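Local coordinates for MdbA (Actinomyces oris, PDB 4Z7X), which is a thiol-disulfide oxidoreductase of the thioredoxin superfamily, part of a disulfide bond-forming machine linked to sortase-mediated pilus assembly, at residues Y62-E74 against H127-Q139. Residues are numbered along the deposited sequence; the frame is centred on the assembly and turned at random.
Sequences YFDYSCSHCAQFE and HNAAFEIFSQAIQ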
ATOM      1  N   TYR A  62      -6.648   3.394  -1.205  1.00 11.74           N
ATOM      2  CA  TYR A  62      -7.039   2.955   0.137  1.00  9.40           C
ATOM      3  C   TYR A  62      -7.328   1.463   0.057  1.00 12.22           C
ATOM      4  O   TYR A  62      -8.146   1.016  -0.776  1.00 14.80           O
ATOM      5  CB  TYR A  62      -8.273   3.712   0.663  1.00 11.74           C
ATOM      6  CG  TYR A  62      -8.016   5.140   1.006  1.00 13.42           C
ATOM      7  CD1 TYR A  62      -7.973   6.141   0.032  1.00 13.98           C
ATOM      8  CD2 TYR A  62      -7.829   5.509   2.317  1.00 13.82           C
ATOM      9  CE1 TYR A  62      -7.713   7.461   0.387  1.00 14.68           C
ATOM     10  CE2 TYR A  62      -7.606   6.825   2.685  1.00 13.90           C
ATOM     11  CZ  TYR A  62      -7.541   7.798   1.719  1.00 15.45           C
ATOM     12  OH  TYR A  62      -7.286   9.120   2.063  1.00 17.00           O
ATOM     13  N   PHE A  63      -6.649   0.699   0.905  1.00 11.32           N
ATOM     14  CA  PHE A  63      -6.691  -0.764   0.808  1.00 11.44           C
ATOM     15  C   PHE A  63      -6.587  -1.417   2.179  1.00 10.60           C
ATOM     16  O   PHE A  63      -6.195  -0.788   3.167  1.00 10.57           O
ATOM     17  CB  PHE A  63      -5.537  -1.241  -0.066  1.00 13.16           C
ATOM     18  CG  PHE A  63      -4.201  -1.143   0.604  1.00 10.95           C
ATOM     19  CD1 PHE A  63      -3.455   0.021   0.591  1.00 13.34           C
ATOM     20  CD2 PHE A  63      -3.763  -2.190   1.384  1.00 11.23           C
ATOM     21  CE1 PHE A  63      -2.254   0.069   1.276  1.00 13.72           C
ATOM     22  CE2 PHE A  63      -2.573  -2.153   2.055  1.00 11.35           C
ATOM     23  CZ  PHE A  63      -1.814  -1.001   2.017  1.00 13.74           C
ATOM     24  N   ASP A  64      -7.011  -2.681   2.221  1.00 11.07           N
ATOM     25  CA  ASP A  64      -6.830  -3.584   3.367  1.00 11.71           C
ATOM     26  C   ASP A  64      -6.183  -4.868   2.823  1.00 11.47           C
ATOM     27  O   ASP A  64      -6.699  -5.462   1.871  1.00 11.33           O
ATOM     28  CB  ASP A  64      -8.206  -3.889   3.996  1.00 12.71           C
ATOM     29  CG  ASP A  64      -8.132  -4.724   5.269  1.00 11.68           C
ATOM     30  OD1 ASP A  64      -7.145  -5.438   5.456  1.00 12.44           O
ATOM     31  OD2 ASP A  64      -9.105  -4.703   6.067  1.00 15.50           O
ATOM     32  N   TYR A  65      -5.069  -5.266   3.404  1.00 10.26           N
ATOM     33  CA  TYR A  65      -4.410  -6.515   3.055  1.00 10.96           C
ATOM     34  C   TYR A  65      -5.289  -7.762   3.129  1.00 11.99           C
ATOM     35  O   TYR A  65      -4.965  -8.773   2.503  1.00 14.37           O
ATOM     36  CB  TYR A  65      -3.124  -6.745   3.877  1.00 11.18           C
ATOM     37  CG  TYR A  65      -1.956  -5.844   3.488  1.00 10.06           C
ATOM     38  CD1 TYR A  65      -1.456  -5.879   2.205  1.00  9.67           C
ATOM     39  CD2 TYR A  65      -1.417  -4.929   4.374  1.00 11.69           C
ATOM     40  CE1 TYR A  65      -0.408  -5.086   1.817  1.00 10.06           C
ATOM     41  CE2 TYR A  65      -0.371  -4.105   4.002  1.00 11.21           C
ATOM     42  CZ  TYR A  65       0.118  -4.173   2.718  1.00  9.96           C
ATOM     43  OH  TYR A  65       1.122  -3.344   2.344  1.00 11.61           O
ATOM     44  N   SER A  66      -6.365  -7.700   3.901  1.00 11.41           N
ATOM     45  CA  SER A  66      -7.299  -8.824   4.040  1.00 11.62           C
ATOM     46  C   SER A  66      -8.570  -8.708   3.195  1.00 11.41           C
ATOM     47  O   SER A  66      -9.486  -9.527   3.348  1.00 13.95           O
ATOM     48  CB  SER A  66      -7.703  -9.002   5.499  1.00 12.77           C
ATOM     49  OG  SER A  66      -6.591  -9.395   6.287  1.00 14.74           O
ATOM     50  N   CYS A  67      -8.568  -7.767   2.248  1.00 13.14           N
ATOM     51  CA  CYS A  67      -9.718  -7.514   1.362  1.00 13.70           C
ATOM     52  C   CYS A  67      -9.508  -8.193   0.008  1.00 13.24           C
ATOM     53  O   CYS A  67      -8.537  -7.892  -0.735  1.00 14.46           O
ATOM     54  CB  CYS A  67      -9.937  -5.996   1.193  1.00 14.87           C
ATOM     55  SG  CYS A  67     -11.163  -5.591  -0.084  1.00 17.28           S
ATOM     56  N   SER A  68     -10.421  -9.080  -0.348  1.00 14.37           N
ATOM     57  CA  SER A  68     -10.288  -9.801  -1.620  1.00 15.76           C
ATOM     58  C   SER A  68     -10.384  -8.917  -2.837  1.00 13.11           C
ATOM     59  O   SER A  68      -9.722  -9.184  -3.839  1.00 14.51           O
ATOM     60  CB  SER A  68     -11.325 -10.935  -1.678  1.00 14.75           C
ATOM     61  OG  SER A  68     -12.650 -10.433  -1.711  1.00 19.89           O
ATOM     62  N   HIS A  69     -11.190  -7.852  -2.755  1.00 11.63           N
ATOM     63  CA  HIS A  69     -11.265  -6.922  -3.856  1.00 13.42           C
ATOM     64  C   HIS A  69      -9.953  -6.150  -4.046  1.00 12.88           C
ATOM     65  O   HIS A  69      -9.527  -5.881  -5.178  1.00 15.06           O
ATOM     66  CB  HIS A  69     -12.436  -5.962  -3.667  1.00 16.52           C
ATOM     67  CG  HIS A  69     -13.760  -6.637  -3.704  1.00 24.44           C
ATOM     68  ND1 HIS A  69     -14.473  -6.953  -2.573  1.00 33.09           N
ATOM     69  CD2 HIS A  69     -14.486  -7.085  -4.749  1.00 32.54           C
ATOM     70  CE1 HIS A  69     -15.595  -7.553  -2.925  1.00 34.21           C
ATOM     71  NE2 HIS A  69     -15.622  -7.647  -4.241  1.00 34.09           N
ATOM     72  N   CYS A  70      -9.318  -5.783  -2.944  1.00 12.57           N
ATOM     73  CA  CYS A  70      -7.980  -5.182  -2.971  1.00 12.17           C
ATOM     74  C   CYS A  70      -6.934  -6.143  -3.539  1.00 12.25           C
ATOM     75  O   CYS A  70      -6.057  -5.727  -4.269  1.00 13.89           O
ATOM     76  CB  CYS A  70      -7.552  -4.744  -1.568  1.00 12.83           C
ATOM     77  SG  CYS A  70      -8.552  -3.380  -0.954  1.00 14.78           S
ATOM     78  N   ALA A  71      -7.028  -7.419  -3.202  1.00 12.47           N
ATOM     79  CA  ALA A  71      -6.079  -8.402  -3.750  1.00 13.24           C
ATOM     80  C   ALA A  71      -6.250  -8.501  -5.253  1.00 13.03           C
ATOM     81  O   ALA A  71      -5.256  -8.555  -5.983  1.00 16.15           O
ATOM     82  CB  ALA A  71      -6.264  -9.769  -3.082  1.00 14.95           C
ATOM     83  N   GLN A  72      -7.496  -8.517  -5.726  1.00 12.42           N
ATOM     84  CA  GLN A  72      -7.777  -8.606  -7.166  0.60 13.42           C
ATOM     85  C   GLN A  72      -7.258  -7.340  -7.848  1.00 12.44           C
ATOM     86  O   GLN A  72      -6.684  -7.394  -8.947  1.00 15.99           O
ATOM     87  CB  GLN A  72      -9.296  -8.727  -7.431  0.60 17.67           C
ATOM     88  CG  GLN A  72      -9.929 -10.044  -7.002  0.60 22.36           C
ATOM     89  CD  GLN A  72     -11.437 -10.085  -7.246  0.60 27.33           C
ATOM     90  OE1 GLN A  72     -12.235 -10.032  -6.307  0.60 38.53           O
ATOM     91  NE2 GLN A  72     -11.830 -10.162  -8.509  0.60 32.60           N
ATOM     92  N   PHE A  73      -7.482  -6.185  -7.195  1.00 12.41           N
ATOM     93  CA  PHE A  73      -7.062  -4.910  -7.740  1.00 14.16           C
ATOM     94  C   PHE A  73      -5.575  -4.870  -7.914  1.00 13.58           C
ATOM     95  O   PHE A  73      -5.082  -4.465  -8.968  1.00 13.44           O
ATOM     96  CB  PHE A  73      -7.544  -3.762  -6.829  1.00 14.23           C
ATOM     97  CG  PHE A  73      -7.282  -2.374  -7.377  1.00 14.10           C
ATOM     98  CD1 PHE A  73      -6.032  -1.781  -7.210  1.00 15.89           C
ATOM     99  CD2 PHE A  73      -8.292  -1.651  -8.039  1.00 15.05           C
ATOM    100  CE1 PHE A  73      -5.776  -0.517  -7.718  1.00 18.83           C
ATOM    101  CE2 PHE A  73      -8.049  -0.388  -8.524  1.00 17.66           C
ATOM    102  CZ  PHE A  73      -6.788   0.185  -8.371  1.00 18.22           C
ATOM    103  N   GLU A  74      -4.856  -5.281  -6.888  1.00 14.24           N
ATOM    104  CA  GLU A  74      -3.412  -5.310  -6.935  1.00 13.24           C
ATOM    105  C   GLU A  74      -2.928  -6.238  -8.059  1.00 14.43           C
ATOM    106  O   GLU A  74      -2.026  -5.870  -8.836  1.00 14.95           O
ATOM    107  CB  GLU A  74      -2.850  -5.736  -5.578  1.00 14.21           C
ATOM    108  CG  GLU A  74      -1.346  -6.036  -5.599  1.00 16.82           C
ATOM    109  CD  GLU A  74      -0.440  -4.824  -5.823  1.00 18.07           C
ATOM    110  OE1 GLU A  74       0.779  -5.050  -6.075  1.00 18.19           O
ATOM    111  OE2 GLU A  74      -0.944  -3.676  -5.733  1.00 21.10           O
ATOM    112  N   HIS A 127       4.780  -5.322  -0.942  1.00 10.22           N
ATOM    113  CA  HIS A 127       3.343  -5.046  -0.947  1.00 10.94           C
ATOM    114  C   HIS A 127       2.619  -5.983  -1.891  1.00 10.90           C
ATOM    115  O   HIS A 127       1.626  -6.616  -1.547  1.00 12.12           O
ATOM    116  CB  HIS A 127       3.133  -3.587  -1.383  1.00 12.02           C
ATOM    117  CG  HIS A 127       1.709  -3.163  -1.494  1.00 10.99           C
ATOM    118  ND1 HIS A 127       0.937  -2.864  -0.401  1.00 11.33           N
ATOM    119  CD2 HIS A 127       0.940  -2.930  -2.579  1.00 11.92           C
ATOM    120  CE1 HIS A 127      -0.253  -2.488  -0.809  1.00 10.60           C
ATOM    121  NE2 HIS A 127      -0.272  -2.505  -2.133  1.00 12.50           N
ATOM    122  N   ASN A 128       3.128  -6.051  -3.109  1.00 11.00           N
ATOM    123  CA  ASN A 128       2.580  -6.987  -4.085  1.00 13.44           C
ATOM    124  C   ASN A 128       2.634  -8.428  -3.611  1.00 12.09           C
ATOM    125  O   ASN A 128       1.669  -9.209  -3.813  1.00 12.79           O
ATOM    126  CB  ASN A 128       3.314  -6.866  -5.417  1.00 14.04           C
ATOM    127  CG  ASN A 128       2.802  -7.859  -6.425  1.00 15.69           C
ATOM    128  OD1 ASN A 128       1.714  -7.672  -6.987  1.00 20.69           O
ATOM    129  ND2 ASN A 128       3.541  -8.929  -6.649  1.00 15.39           N
ATOM    130  N   ALA A 129       3.779  -8.823  -3.061  1.00 11.17           N
ATOM    131  CA  ALA A 129       3.938 -10.194  -2.658  1.00 11.79           C
ATOM    132  C   ALA A 129       2.991 -10.590  -1.536  1.00 12.86           C
ATOM    133  O   ALA A 129       2.513 -11.732  -1.495  1.00 14.43           O
ATOM    134  CB  ALA A 129       5.393 -10.478  -2.313  1.00 12.27           C
ATOM    135  N   ALA A 130       2.709  -9.660  -0.615  1.00 11.27           N
ATOM    136  CA  ALA A 130       1.813  -9.952   0.503  1.00 12.78           C
ATOM    137  C   ALA A 130       0.406 -10.132  -0.028  1.00 14.16           C
ATOM    138  O   ALA A 130      -0.317 -10.999   0.426  1.00 13.05           O
ATOM    139  CB  ALA A 130       1.842  -8.830   1.502  1.00 15.64           C
ATOM    140  N   PHE A 131       0.017  -9.322  -1.006  1.00 13.24           N
ATOM    141  CA  PHE A 131      -1.282  -9.529  -1.635  1.00 13.04           C
ATOM    142  C   PHE A 131      -1.330 -10.836  -2.422  1.00 13.63           C
ATOM    143  O   PHE A 131      -2.365 -11.474  -2.481  1.00 15.31           O
ATOM    144  CB  PHE A 131      -1.667  -8.359  -2.529  1.00 13.48           C
ATOM    145  CG  PHE A 131      -2.509  -7.318  -1.838  1.00 10.94           C
ATOM    146  CD1 PHE A 131      -3.699  -7.682  -1.251  1.00 12.82           C
ATOM    147  CD2 PHE A 131      -2.092  -5.997  -1.691  1.00 12.69           C
ATOM    148  CE1 PHE A 131      -4.509  -6.749  -0.630  1.00 12.87           C
ATOM    149  CE2 PHE A 131      -2.913  -5.060  -1.096  1.00 12.22           C
ATOM    150  CZ  PHE A 131      -4.121  -5.444  -0.545  1.00 11.83           C
ATOM    151  N   GLU A 132      -0.222 -11.236  -3.019  1.00 13.72           N
ATOM    152  CA  GLU A 132      -0.147 -12.492  -3.783  0.50 16.09           C
ATOM    153  C   GLU A 132      -0.420 -13.682  -2.870  1.00 15.17           C
ATOM    154  O   GLU A 132      -1.043 -14.666  -3.262  1.00 14.80           O
ATOM    155  CB  GLU A 132       1.245 -12.606  -4.449  0.50 17.02           C
ATOM    156  CG  GLU A 132       1.443 -13.811  -5.354  0.50 21.90           C
ATOM    157  CD  GLU A 132       2.624 -13.619  -6.300  0.50 34.17           C
ATOM    158  OE1 GLU A 132       3.240 -12.528  -6.305  0.50 43.03           O
ATOM    159  OE2 GLU A 132       2.960 -14.565  -7.023  0.50 43.84           O
ATOM    160  N   ILE A 133       0.076 -13.605  -1.644  1.00 13.92           N
ATOM    161  CA  ILE A 133      -0.213 -14.683  -0.671  1.00 13.57           C
ATOM    162  C   ILE A 133      -1.744 -14.843  -0.524  1.00 13.34           C
ATOM    163  O   ILE A 133      -2.291 -15.955  -0.564  1.00 16.22           O
ATOM    164  CB  ILE A 133       0.409 -14.409   0.731  1.00 14.92           C
ATOM    165  CG1 ILE A 133       1.911 -14.576   0.698  1.00 16.97           C
ATOM    166  CG2 ILE A 133      -0.135 -15.341   1.796  1.00 15.39           C
ATOM    167  CD1 ILE A 133       2.610 -14.159   1.972  1.00 20.64           C
ATOM    168  N   PHE A 134      -2.422 -13.724  -0.340  1.00 12.85           N
ATOM    169  CA  PHE A 134      -3.847 -13.735  -0.114  0.50 13.71           C
ATOM    170  C   PHE A 134      -4.560 -14.227  -1.366  1.00 14.98           C
ATOM    171  O   PHE A 134      -5.453 -15.058  -1.279  1.00 14.48           O
ATOM    172  CB  PHE A 134      -4.321 -12.331   0.292  0.50 15.48           C
ATOM    173  CG  PHE A 134      -5.706 -12.295   0.867  0.50 17.73           C
ATOM    174  CD1 PHE A 134      -5.907 -12.411   2.235  0.50 21.13           C
ATOM    175  CD2 PHE A 134      -6.803 -12.141   0.056  0.50 23.50           C
ATOM    176  CE1 PHE A 134      -7.178 -12.382   2.772  0.50 20.66           C
ATOM    177  CE2 PHE A 134      -8.086 -12.111   0.589  0.50 25.46           C
ATOM    178  CZ  PHE A 134      -8.273 -12.228   1.950  0.50 20.68           C
ATOM    179  N   SER A 135      -4.157 -13.727  -2.535  1.00 13.38           N
ATOM    180  CA  SER A 135      -4.770 -14.190  -3.764  1.00 15.77           C
ATOM    181  C   SER A 135      -4.614 -15.693  -3.961  1.00 16.75           C
ATOM    182  O   SER A 135      -5.542 -16.385  -4.365  1.00 19.41           O
ATOM    183  CB  SER A 135      -4.175 -13.475  -4.979  1.00 16.65           C
ATOM    184  OG  SER A 135      -4.518 -12.132  -4.981  1.00 20.02           O
ATOM    185  N   GLN A 136      -3.431 -16.216  -3.696  1.00 16.07           N
ATOM    186  CA  GLN A 136      -3.235 -17.636  -3.885  1.00 19.01           C
ATOM    187  C   GLN A 136      -4.131 -18.414  -2.880  1.00 16.70           C
ATOM    188  O   GLN A 136      -4.734 -19.472  -3.216  1.00 19.16           O
ATOM    189  CB  GLN A 136      -1.750 -17.993  -3.748  1.00 23.88           C
ATOM    190  CG  GLN A 136      -0.925 -17.546  -4.961  1.00 31.08           C
ATOM    191  CD  GLN A 136      -1.369 -18.223  -6.254  1.00 36.30           C
ATOM    192  OE1 GLN A 136      -1.427 -19.448  -6.348  1.00 47.28           O
ATOM    193  NE2 GLN A 136      -1.704 -17.418  -7.248  1.00 54.28           N
ATOM    194  N   ALA A 137      -4.259 -17.916  -1.649  1.00 15.96           N
ATOM    195  CA  ALA A 137      -5.116 -18.603  -0.667  1.00 16.76           C
ATOM    196  C   ALA A 137      -6.592 -18.622  -1.077  1.00 16.02           C
ATOM    197  O   ALA A 137      -7.273 -19.605  -0.853  1.00 16.43           O
ATOM    198  CB  ALA A 137      -4.949 -18.022   0.754  1.00 17.51           C
ATOM    199  N   ILE A 138      -7.087 -17.512  -1.637  1.00 18.38           N
ATOM    200  CA  ILE A 138      -8.465 -17.418  -2.105  1.00 20.75           C
ATOM    201  C   ILE A 138      -8.739 -18.482  -3.168  1.00 18.11           C
ATOM    202  O   ILE A 138      -9.803 -19.114  -3.174  1.00 23.28           O
ATOM    203  CB  ILE A 138      -8.754 -16.012  -2.741  1.00 24.61           C
ATOM    204  CG1 ILE A 138      -8.826 -14.943  -1.682  1.00 25.69           C
ATOM    205  CG2 ILE A 138     -10.084 -15.992  -3.492  1.00 26.93           C
ATOM    206  CD1 ILE A 138      -8.615 -13.561  -2.281  1.00 30.75           C
ATOM    207  N   GLN A 139      -7.785 -18.596  -4.095  1.00 18.00           N
ATOM    208  CA  GLN A 139      -7.904 -19.495  -5.248  0.60 19.70           C
ATOM    209  C   GLN A 139      -7.826 -20.957  -4.853  1.00 18.20           C
ATOM    210  O   GLN A 139      -8.599 -21.795  -5.362  1.00 22.49           O
ATOM    211  CB  GLN A 139      -6.792 -19.190  -6.259  0.60 24.25           C
ATOM    212  CG  GLN A 139      -6.655 -20.192  -7.408  0.60 30.62           C
ATOM    213  CD  GLN A 139      -7.891 -20.285  -8.282  0.60 34.99           C
ATOM    214  OE1 GLN A 139      -8.545 -19.282  -8.558  0.60 35.43           O
ATOM    215  NE2 GLN A 139      -8.208 -21.491  -8.736  0.60 37.02           N
TER
HETATM  216  O   HOH W   1      -2.444  -9.923   2.209  1.00 15.92           O
HETATM  217  O   HOH W   2      -3.018  -9.978  -5.499  1.00 22.19           O
HETATM  218  O   HOH W   3      -2.419  -2.119  -3.995  1.00 22.32           O
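The imidazole of His127 is held by its rim in a buried aromatic cluster, between Tyr65 OH, Phe63 and a water, while Phe131 CD2 lies over one face. Tyr65 OH lies near the imidazole plane and shares a hydrogen bond with His127 ND1 (2.8 Å). On the far side of the ring, the water joins His127 NE2 (2.9 Å) to Glu74 OE2. With CG trans to the backbone N (chi1 178°), the histidine reaches Phe63 edge-on, in a T-shaped pair whose planes stand at 81°; His127 CE1 is 3.6 Å from Phe63 CZ. Phe131 wedges between the 64-67 turn and helix 68-86: Tyr65 CD1 lies over one face, Cys70 O over the other, and Cys70 CB sits 3.6 Å from Phe131 CZ. Farther along helix 123-140, Tyr65 O lies over the Phe134 ring, and Ile138 CD1 meets Ser68 CB. Two more waters bridge the segments, one between the carbonyls Tyr65 O and Ala130 O, the other from Ala71 O to the hydroxyl Ser135 OG. Helix 123-140, probably in the helical insertion of a DsbA-like thioredoxin fold, thus packs against the CxxC helix start, where Cys67, at the N-cap, accepts a capping bond at SG from Cys70 N (3.4 Å). Bonded at both nitrogens, the imidazole is fixed in rotation, and the Phe131 ring packs against Cys70, probably one of two redox cysteines.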